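Local coordinates for SusD-like carbohydrate binding protein (Bacteroides vulgatus, PDB 3LEW) that probably binds carbohydrate at the outer membrane as a member of the SusD family, likely as part of nutrient uptake, at residues A[120-123]-A[124-127]; A[218-221]-A[222-225]; A[452-455]-A[456-460]. All coordinates share one frame; numbering follows the deposited sequence. Where two conformers were deposited one is given.

Interaction 1: A[120-123]-A[124-127]; sequences QALA and LRGF
Four consecutive i to i+4 hydrogen bonds join residues 120-123 to 124-127 as about two turns of regular alpha-helix, running from Leu124 N to Gln120 O, Arg125 N to Ala121 O, Gly126 N to Leu122 O and Phe127 N to Ala123 O, and the third of them spans 2.8 Å between Gly126 N and Leu122 O. The one pair of side chains that meets is Leu122 with Arg125. They run side by side in the same direction, and the CD2 branch of the leucine lies over one face of the guanidinium, 3.6 Å from Arg125 NH2. Arg125 sends CG anti to its own amide nitrogen (chi1 -171°), and a bend further out at chi3 (78°) turns the guanidinium back over that methyl. The leucine therefore covers a flat face while the nitrogens have polar partners: Asp180 forms a salt bridge with NH2, and Asn98 OD1 takes a hydrogen bond from NH1. Such pairing probably keeps the buried charge balanced. Elsewhere the side chains touch backbone, as where Arg125 CB sits 3.4 Å from Ala121 O and Phe127 CB 3.5 Å from Ala123 O. Gln120 turns its amide away, to Arg116, Tyr192 and the carbonyl of Ile200. These turns belong to helix 111-135, whose buried surface is shared among several neighbours: Ala121, Leu122, Leu124 and Arg125 pack on helix 81-103, Leu122 and Ala123 on helix 170-187, and Gln120, Ala121 and Leu124 on helix 19-35, helix-on-helix packing consistent with the TPR-like helical part of SusD-family proteins.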
ATOM      1  N   GLN A 120     -17.880  -8.960  -6.878  1.00 13.82           N
ATOM      2  CA  GLN A 120     -16.520  -8.641  -7.230  1.00 13.39           C
ATOM      3  C   GLN A 120     -16.370  -7.161  -7.727  1.00 13.01           C
ATOM      4  O   GLN A 120     -15.377  -6.483  -7.409  1.00 13.34           O
ATOM      5  CB  GLN A 120     -15.974  -9.638  -8.248  1.00 13.36           C
ATOM      6  CG  GLN A 120     -15.678 -11.030  -7.649  1.00 13.86           C
ATOM      7  CD  GLN A 120     -15.273 -12.056  -8.671  1.00 15.46           C
ATOM      8  OE1 GLN A 120     -15.810 -12.088  -9.808  1.00 15.56           O
ATOM      9  NE2 GLN A 120     -14.365 -12.965  -8.257  1.00 15.40           N
ATOM     10  N   ALA A 121     -17.337  -6.700  -8.507  1.00 12.90           N
ATOM     11  CA  ALA A 121     -17.388  -5.316  -8.979  1.00 13.61           C
ATOM     12  C   ALA A 121     -17.544  -4.335  -7.830  1.00 13.92           C
ATOM     13  O   ALA A 121     -16.840  -3.335  -7.766  1.00 15.12           O
ATOM     14  CB  ALA A 121     -18.503  -5.141 -10.035  1.00 11.89           C
ATOM     15  N   LEU A 122     -18.405  -4.665  -6.877  1.00 13.35           N
ATOM     16  CA  LEU A 122     -18.574  -3.827  -5.674  1.00 14.48           C
ATOM     17  C   LEU A 122     -17.333  -3.800  -4.806  1.00 14.05           C
ATOM     18  O   LEU A 122     -16.982  -2.749  -4.270  1.00 14.31           O
ATOM     19  CB  LEU A 122     -19.785  -4.330  -4.848  1.00 13.51           C
ATOM     20  CG  LEU A 122     -21.194  -4.000  -5.392  1.00 14.24           C
ATOM     21  CD1 LEU A 122     -22.300  -4.883  -4.703  1.00 13.53           C
ATOM     22  CD2 LEU A 122     -21.522  -2.478  -5.234  1.00 15.59           C
ATOM     23  N   ALA A 123     -16.662  -4.952  -4.650  1.00 13.43           N
ATOM     24  CA  ALA A 123     -15.464  -5.054  -3.801  1.00 13.64           C
ATOM     25  C   ALA A 123     -14.321  -4.231  -4.402  1.00 13.42           C
ATOM     26  O   ALA A 123     -13.665  -3.476  -3.683  1.00 14.26           O
ATOM     27  CB  ALA A 123     -15.062  -6.549  -3.586  1.00 12.66           C
ATOM     28  N   LEU A 124     -14.125  -4.332  -5.722  1.00 13.27           N
ATOM     29  CA  LEU A 124     -13.090  -3.530  -6.403  1.00 14.33           C
ATOM     30  C   LEU A 124     -13.427  -2.048  -6.293  1.00 13.93           C
ATOM     31  O   LEU A 124     -12.548  -1.223  -6.020  1.00 14.17           O
ATOM     32  CB  LEU A 124     -12.910  -3.948  -7.859  1.00 13.81           C
ATOM     33  CG  LEU A 124     -11.784  -3.243  -8.676  1.00 15.27           C
ATOM     34  CD1 LEU A 124     -10.428  -3.324  -7.999  1.00 14.29           C
ATOM     35  CD2 LEU A 124     -11.716  -3.833 -10.069  1.00 15.06           C
ATOM     36  N   ARG A 125     -14.691  -1.713  -6.502  1.00 12.61           N
ATOM     37  CA  ARG A 125     -15.094  -0.311  -6.366  1.00 13.81           C
ATOM     38  C   ARG A 125     -14.830   0.181  -4.937  1.00 13.45           C
ATOM     39  O   ARG A 125     -14.267   1.290  -4.708  1.00 13.82           O
ATOM     40  CB  ARG A 125     -16.538  -0.111  -6.761  1.00 14.09           C
ATOM     41  CG  ARG A 125     -16.919   1.355  -6.842  1.00 15.65           C
ATOM     42  CD  ARG A 125     -18.365   1.547  -7.291  1.00 15.30           C
ATOM     43  NE  ARG A 125     -19.344   1.300  -6.223  1.00 14.71           N
ATOM     44  CZ  ARG A 125     -20.679   1.298  -6.404  1.00 15.11           C
ATOM     45  NH1 ARG A 125     -21.210   1.451  -7.605  1.00 13.87           N
ATOM     46  NH2 ARG A 125     -21.493   1.095  -5.389  1.00 16.40           N
ATOM     47  N   GLY A 126     -15.215  -0.630  -3.948  1.00 12.97           N
ATOM     48  CA  GLY A 126     -14.947  -0.291  -2.557  1.00 13.70           C
ATOM     49  C   GLY A 126     -13.472  -0.092  -2.249  1.00 14.38           C
ATOM     50  O   GLY A 126     -13.074   0.825  -1.486  1.00 14.39           O
ATOM     51  N   PHE A 127     -12.629  -0.952  -2.819  1.00 14.36           N
ATOM     52  CA  PHE A 127     -11.173  -0.830  -2.682  1.00 14.27           C
ATOM     53  C   PHE A 127     -10.642   0.502  -3.229  1.00 14.05           C
ATOM     54  O   PHE A 127      -9.750   1.108  -2.618  1.00 14.77           O
ATOM     55  CB  PHE A 127     -10.475  -1.982  -3.395  1.00 14.06           C
ATOM     56  CG  PHE A 127      -8.959  -1.899  -3.403  1.00 15.00           C
ATOM     57  CD1 PHE A 127      -8.217  -2.189  -2.267  1.00 16.69           C
ATOM     58  CD2 PHE A 127      -8.275  -1.578  -4.537  1.00 18.17           C
ATOM     59  CE1 PHE A 127      -6.818  -2.137  -2.263  1.00 17.46           C
ATOM     60  CE2 PHE A 127      -6.885  -1.518  -4.520  1.00 19.34           C
ATOM     61  CZ  PHE A 127      -6.177  -1.821  -3.400  1.00 16.72           C
TER

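Interaction 2: A[218-221]-A[222-225]; sequences QWEK and AKTY
Thr224 folds its hydroxyl back onto the preceding turn, where OG1 donates to Glu220 O over 3.0 Å. With OG1 anti to the carbonyl carbon (chi1 -66°), the hydroxyl lies beside the threonine's own amide, and both groups give a hydrogen to that one acceptor. They reach it from opposite faces of its plane, the hydroxyl standing above the plane and Thr224 N tilted less, at 2.9 Å from Glu220 O. At the next residue, the Tyr225 ring leans back on Lys221: its CD2 comes within 3.1 Å of Lys221 O, and CE2 lies 3.9 Å from Lys221 CB. The lysine chain continues past the ring, extended beyond CG, and its ammonium forms a salt bridge with Glu182, whose OE2 is also bonded to the tyrosine hydroxyl. These contacts lie in the first two turns of helix 219-232, with Gln218 at the N-cap position and its carbonyl receiving Ala222 N at 2.9 Å. The Glu220 and Lys223 side chains leave the helix side by side, pointing the same way; the glutamate is bent at chi2 (74°), which brings its carboxylate alongside the lysine chain, with OE2 4.1 Å from Lys223 CD. Their charges are opposite but stay apart, OE2 and NZ being separated by 4.6 Å, and the lysine instead makes its salt bridge with Asp362. Nearby, Trp219 stacks on His359, while Tyr225 packs against Leu209 and Ser210 of helix 202-215.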
ATOM      1  N   GLN A 218     -13.822   2.273  12.678  1.00 13.41           N
ATOM      2  CA  GLN A 218     -14.939   1.379  12.992  0.50 13.49           C
ATOM      3  C   GLN A 218     -14.358   0.119  13.636  1.00 13.59           C
ATOM      4  O   GLN A 218     -14.236  -0.937  12.997  1.00 12.50           O
ATOM      5  CB  GLN A 218     -15.691   1.027  11.702  0.50 12.95           C
ATOM      6  CG  GLN A 218     -16.439   2.226  11.125  0.50 12.55           C
ATOM      7  CD  GLN A 218     -17.600   2.645  11.991  0.50 11.67           C
ATOM      8  OE1 GLN A 218     -18.154   1.846  12.722  0.50 15.64           O
ATOM      9  NE2 GLN A 218     -17.962   3.907  11.926  0.50 13.51           N
ATOM     10  N   TRP A 219     -13.916   0.268  14.888  1.00 14.28           N
ATOM     11  CA  TRP A 219     -13.094  -0.750  15.536  1.00 14.43           C
ATOM     12  C   TRP A 219     -13.840  -2.080  15.670  1.00 14.37           C
ATOM     13  O   TRP A 219     -13.262  -3.131  15.424  1.00 13.01           O
ATOM     14  CB  TRP A 219     -12.612  -0.282  16.911  1.00 15.81           C
ATOM     15  CG  TRP A 219     -12.063   1.114  16.947  1.00 15.79           C
ATOM     16  CD1 TRP A 219     -12.488   2.146  17.744  1.00 17.48           C
ATOM     17  CD2 TRP A 219     -10.976   1.630  16.174  1.00 14.63           C
ATOM     18  NE1 TRP A 219     -11.752   3.275  17.493  1.00 17.78           N
ATOM     19  CE2 TRP A 219     -10.809   2.984  16.540  1.00 15.14           C
ATOM     20  CE3 TRP A 219     -10.150   1.095  15.195  1.00 16.38           C
ATOM     21  CZ2 TRP A 219      -9.831   3.791  15.972  1.00 16.93           C
ATOM     22  CZ3 TRP A 219      -9.172   1.897  14.632  1.00 16.94           C
ATOM     23  CH2 TRP A 219      -9.047   3.250  15.022  1.00 15.97           C
ATOM     24  N   GLU A 220     -15.101  -2.029  16.108  1.00 14.41           N
ATOM     25  CA  GLU A 220     -15.911  -3.244  16.284  1.00 16.05           C
ATOM     26  C   GLU A 220     -16.025  -4.017  14.968  1.00 15.17           C
ATOM     27  O   GLU A 220     -15.813  -5.234  14.928  1.00 13.16           O
ATOM     28  CB  GLU A 220     -17.292  -2.890  16.810  1.00 17.42           C
ATOM     29  CG  GLU A 220     -18.011  -4.011  17.515  1.00 24.48           C
ATOM     30  CD  GLU A 220     -17.402  -4.269  18.902  1.00 28.84           C
ATOM     31  OE1 GLU A 220     -17.584  -3.436  19.862  1.00 35.11           O
ATOM     32  OE2 GLU A 220     -16.730  -5.298  18.997  1.00 28.17           O
ATOM     33  N   LYS A 221     -16.298  -3.301  13.873  1.00 14.32           N
ATOM     34  CA  LYS A 221     -16.351  -3.955  12.558  1.00 14.55           C
ATOM     35  C   LYS A 221     -14.995  -4.534  12.132  1.00 13.80           C
ATOM     36  O   LYS A 221     -14.930  -5.628  11.598  1.00 15.06           O
ATOM     37  CB  LYS A 221     -16.874  -2.983  11.523  1.00 14.71           C
ATOM     38  CG  LYS A 221     -18.393  -2.770  11.576  1.00 16.00           C
ATOM     39  CD  LYS A 221     -18.879  -1.977  10.356  1.00 18.87           C
ATOM     40  CE  LYS A 221     -20.386  -1.839  10.429  1.00 20.42           C
ATOM     41  NZ  LYS A 221     -20.980  -1.302   9.198  1.00 20.23           N
ATOM     42  N   ALA A 222     -13.918  -3.783  12.349  1.00 12.73           N
ATOM     43  CA  ALA A 222     -12.568  -4.219  11.969  1.00 12.51           C
ATOM     44  C   ALA A 222     -12.212  -5.495  12.703  1.00 12.14           C
ATOM     45  O   ALA A 222     -11.652  -6.434  12.126  1.00 13.02           O
ATOM     46  CB  ALA A 222     -11.517  -3.112  12.268  1.00 12.71           C
ATOM     47  N   LYS A 223     -12.545  -5.528  13.984  1.00 13.05           N
ATOM     48  CA  LYS A 223     -12.361  -6.753  14.797  1.00 13.30           C
ATOM     49  C   LYS A 223     -13.205  -7.913  14.252  1.00 13.68           C
ATOM     50  O   LYS A 223     -12.721  -9.053  14.137  1.00 14.05           O
ATOM     51  CB  LYS A 223     -12.727  -6.467  16.264  1.00 14.02           C
ATOM     52  CG  LYS A 223     -12.973  -7.738  17.125  1.00 15.38           C
ATOM     53  CD  LYS A 223     -13.294  -7.436  18.552  1.00 17.96           C
ATOM     54  CE  LYS A 223     -13.707  -8.693  19.338  1.00 20.92           C
ATOM     55  NZ  LYS A 223     -13.863  -8.424  20.801  1.00 19.32           N
ATOM     56  N   THR A 224     -14.466  -7.641  13.959  1.00 13.43           N
ATOM     57  CA  THR A 224     -15.401  -8.692  13.504  1.00 14.20           C
ATOM     58  C   THR A 224     -14.940  -9.326  12.207  1.00 13.71           C
ATOM     59  O   THR A 224     -14.857 -10.566  12.087  1.00 14.66           O
ATOM     60  CB  THR A 224     -16.825  -8.147  13.325  1.00 14.70           C
ATOM     61  OG1 THR A 224     -17.329  -7.771  14.608  1.00 17.17           O
ATOM     62  CG2 THR A 224     -17.754  -9.194  12.677  1.00 16.14           C
ATOM     63  N   TYR A 225     -14.580  -8.492  11.239  1.00 14.08           N
ATOM     64  CA  TYR A 225     -14.216  -9.017   9.943  1.00 13.03           C
ATOM     65  C   TYR A 225     -12.829  -9.677   9.984  1.00 13.64           C
ATOM     66  O   TYR A 225     -12.607 -10.698   9.332  1.00 13.58           O
ATOM     67  CB  TYR A 225     -14.320  -7.942   8.879  1.00 13.23           C
ATOM     68  CG  TYR A 225     -15.731  -7.396   8.679  1.00 12.92           C
ATOM     69  CD1 TYR A 225     -16.793  -8.246   8.407  1.00 13.57           C
ATOM     70  CD2 TYR A 225     -15.982  -6.032   8.744  1.00 13.96           C
ATOM     71  CE1 TYR A 225     -18.085  -7.746   8.229  1.00 16.46           C
ATOM     72  CE2 TYR A 225     -17.262  -5.523   8.558  1.00 16.08           C
ATOM     73  CZ  TYR A 225     -18.302  -6.369   8.305  1.00 14.68           C
ATOM     74  OH  TYR A 225     -19.616  -5.912   8.130  1.00 18.51           O
TER

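Interaction 3: A[452-455]-A[456-460]; sequences FFNF and PDKSA
Asn454 faces the later residues of the loop, its CB 3.4 Å from Ser459 O and its amide alongside the Lys458 chain, where ND2 is 3.7 Å from CD. CG of the asparagine stands between backbone N and carbonyl carbon (chi1 47°), a rotation that carries ND2 round to donate to Phe455 O at 2.9 Å. The acceptor lies in the plane of the asparagine amide and the bond is nearly straight, at 162°. Replacing Asn454 with an alanine would probably cost Phe455 O this side-chain donor and leave the Lys458 chain freer to move. Phe455 follows, its carbonyl also receiving Lys458 N to close a type I turn from Phe455 to Lys458, and its amide bonding to Ser459 O; with Lys458 at positive phi, this fits a type I turn with a G1 beta bulge. Asn454 ND2 and Lys458 N approach Phe455 O from opposite faces. The phenylalanine ring has Pro456 CD at its edge, and CD2 is 3.6 Å from Ala460 O. The ring stacks on Tyr467 and meets Phe461 and Phe73 edge-to-face. Within the turn, Asp457 OD1 accepts Ser459 N at 3.0 Å, an Asx turn, and the serine OG binds the same oxygen from the same face. Double use of both Phe455 O and Asp457 OD1 implies a loop braced by side-chain as well as backbone donors, with a buried aromatic ring fixing it to the protein.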
ATOM      1  N   PHE A 452      16.691  13.738   3.437  1.00 15.68           N
ATOM      2  CA  PHE A 452      15.685  14.823   3.445  1.00 15.32           C
ATOM      3  C   PHE A 452      15.093  14.892   4.815  1.00 15.86           C
ATOM      4  O   PHE A 452      14.363  13.985   5.226  1.00 15.44           O
ATOM      5  CB  PHE A 452      14.657  14.569   2.363  1.00 15.16           C
ATOM      6  CG  PHE A 452      15.277  14.420   0.999  1.00 16.59           C
ATOM      7  CD1 PHE A 452      15.894  15.484   0.392  1.00 22.02           C
ATOM      8  CD2 PHE A 452      15.227  13.195   0.324  1.00 16.78           C
ATOM      9  CE1 PHE A 452      16.494  15.342  -0.858  1.00 21.67           C
ATOM     10  CE2 PHE A 452      15.787  13.052  -0.911  1.00 17.62           C
ATOM     11  CZ  PHE A 452      16.425  14.108  -1.510  1.00 22.47           C
ATOM     12  N   PHE A 453      15.471  15.926   5.560  1.00 14.77           N
ATOM     13  CA  PHE A 453      15.156  15.997   7.001  1.00 15.39           C
ATOM     14  C   PHE A 453      14.017  16.973   7.401  1.00 15.72           C
ATOM     15  O   PHE A 453      13.714  17.152   8.588  1.00 15.61           O
ATOM     16  CB  PHE A 453      16.435  16.443   7.741  1.00 15.85           C
ATOM     17  CG  PHE A 453      17.566  15.492   7.556  1.00 15.01           C
ATOM     18  CD1 PHE A 453      17.538  14.260   8.171  1.00 17.57           C
ATOM     19  CD2 PHE A 453      18.609  15.797   6.704  1.00 21.44           C
ATOM     20  CE1 PHE A 453      18.569  13.332   7.973  1.00 18.58           C
ATOM     21  CE2 PHE A 453      19.652  14.868   6.524  1.00 23.19           C
ATOM     22  CZ  PHE A 453      19.607  13.648   7.163  1.00 20.90           C
ATOM     23  N   ASN A 454      13.449  17.623   6.404  1.00 16.90           N
ATOM     24  CA  ASN A 454      12.354  18.577   6.600  1.00 17.09           C
ATOM     25  C   ASN A 454      11.575  18.672   5.316  1.00 16.57           C
ATOM     26  O   ASN A 454      11.932  18.039   4.318  1.00 17.04           O
ATOM     27  CB  ASN A 454      12.914  19.941   6.992  1.00 16.92           C
ATOM     28  CG  ASN A 454      14.058  20.348   6.115  1.00 21.03           C
ATOM     29  OD1 ASN A 454      15.223  20.202   6.504  1.00 25.24           O
ATOM     30  ND2 ASN A 454      13.754  20.784   4.906  1.00 20.31           N
ATOM     31  N   PHE A 455      10.460  19.416   5.348  1.00 16.61           N
ATOM     32  CA  PHE A 455       9.627  19.578   4.187  1.00 16.48           C
ATOM     33  C   PHE A 455      10.269  20.558   3.207  1.00 17.27           C
ATOM     34  O   PHE A 455      11.198  21.268   3.596  1.00 17.97           O
ATOM     35  CB  PHE A 455       8.235  20.061   4.597  1.00 16.60           C
ATOM     36  CG  PHE A 455       7.432  19.044   5.296  1.00 13.16           C
ATOM     37  CD1 PHE A 455       7.192  17.788   4.710  1.00 14.65           C
ATOM     38  CD2 PHE A 455       6.838  19.323   6.520  1.00 14.61           C
ATOM     39  CE1 PHE A 455       6.384  16.837   5.354  1.00 13.56           C
ATOM     40  CE2 PHE A 455       6.021  18.385   7.162  1.00 14.99           C
ATOM     41  CZ  PHE A 455       5.799  17.117   6.561  1.00 15.37           C
ATOM     42  N   PRO A 456       9.812  20.593   1.941  1.00 17.53           N
ATOM     43  CA  PRO A 456      10.484  21.440   0.949  1.00 18.76           C
ATOM     44  C   PRO A 456      10.564  22.923   1.303  1.00 19.22           C
ATOM     45  O   PRO A 456      11.507  23.593   0.895  1.00 21.42           O
ATOM     46  CB  PRO A 456       9.615  21.248  -0.299  1.00 19.66           C
ATOM     47  CG  PRO A 456       9.124  19.924  -0.192  1.00 18.62           C
ATOM     48  CD  PRO A 456       8.857  19.687   1.273  1.00 18.03           C
ATOM     49  N   ASP A 457       9.607  23.439   2.069  1.00 18.21           N
ATOM     50  CA  ASP A 457       9.649  24.861   2.452  1.00 18.13           C
ATOM     51  C   ASP A 457      10.377  25.100   3.800  1.00 17.78           C
ATOM     52  O   ASP A 457      10.202  26.148   4.467  1.00 17.04           O
ATOM     53  CB  ASP A 457       8.235  25.394   2.502  1.00 17.46           C
ATOM     54  CG  ASP A 457       7.470  24.912   3.704  1.00 19.75           C
ATOM     55  OD1 ASP A 457       7.850  23.870   4.292  1.00 20.63           O
ATOM     56  OD2 ASP A 457       6.473  25.592   4.056  1.00 22.93           O
ATOM     57  N   LYS A 458      11.163  24.101   4.195  1.00 19.16           N
ATOM     58  CA  LYS A 458      11.980  24.072   5.421  1.00 19.68           C
ATOM     59  C   LYS A 458      11.135  23.983   6.692  1.00 19.74           C
ATOM     60  O   LYS A 458      11.655  24.125   7.791  1.00 20.10           O
ATOM     61  CB  LYS A 458      12.929  25.275   5.495  1.00 20.24           C
ATOM     62  CG  LYS A 458      13.775  25.455   4.250  1.00 22.39           C
ATOM     63  CD  LYS A 458      14.594  24.220   3.920  1.00 28.22           C
ATOM     64  CE  LYS A 458      16.012  24.609   3.428  1.00 32.81           C
ATOM     65  NZ  LYS A 458      16.002  25.807   2.509  1.00 36.39           N
ATOM     66  N   SER A 459       9.833  23.765   6.555  1.00 18.56           N
ATOM     67  CA  SER A 459       9.042  23.418   7.722  1.00 18.28           C
ATOM     68  C   SER A 459       9.530  22.114   8.320  1.00 17.95           C
ATOM     69  O   SER A 459       9.830  21.154   7.593  1.00 17.40           O
ATOM     70  CB  SER A 459       7.571  23.328   7.353  1.00 18.89           C
ATOM     71  OG  SER A 459       7.147  24.633   6.980  1.00 20.75           O
ATOM     72  N   ALA A 460       9.581  22.072   9.648  1.00 17.17           N
ATOM     73  CA  ALA A 460       9.831  20.840  10.379  1.00 16.41           C
ATOM     74  C   ALA A 460       8.706  19.844  10.091  1.00 15.40           C
ATOM     75  O   ALA A 460       7.543  20.205   9.912  1.00 14.15           O
ATOM     76  CB  ALA A 460       9.905  21.102  11.889  1.00 16.96           C
TER

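Overall arrangement
The three contacts follow one another along the chain and none touches another. Interactions 1 and 2 are the nearer pair, with centres 19 Å apart and nearest atoms about 12 Å apart; helix 170-187 bridges them, giving Asp180 to Arg125 in the first and Glu182 to Lys221 and Tyr225 in the second. Interaction 3 belongs to a surface loop, its centre 37 Å from each of the others and across the chain's centre from interaction 1. Burial differs likewise: a buried piece of helix, a helix start at the surface, and an outlying turn. A pentaethylene glycol, probably from crystallisation, lies about 4 Å from the Gln218 side chain; it does not by itself identify a carbohydrate site.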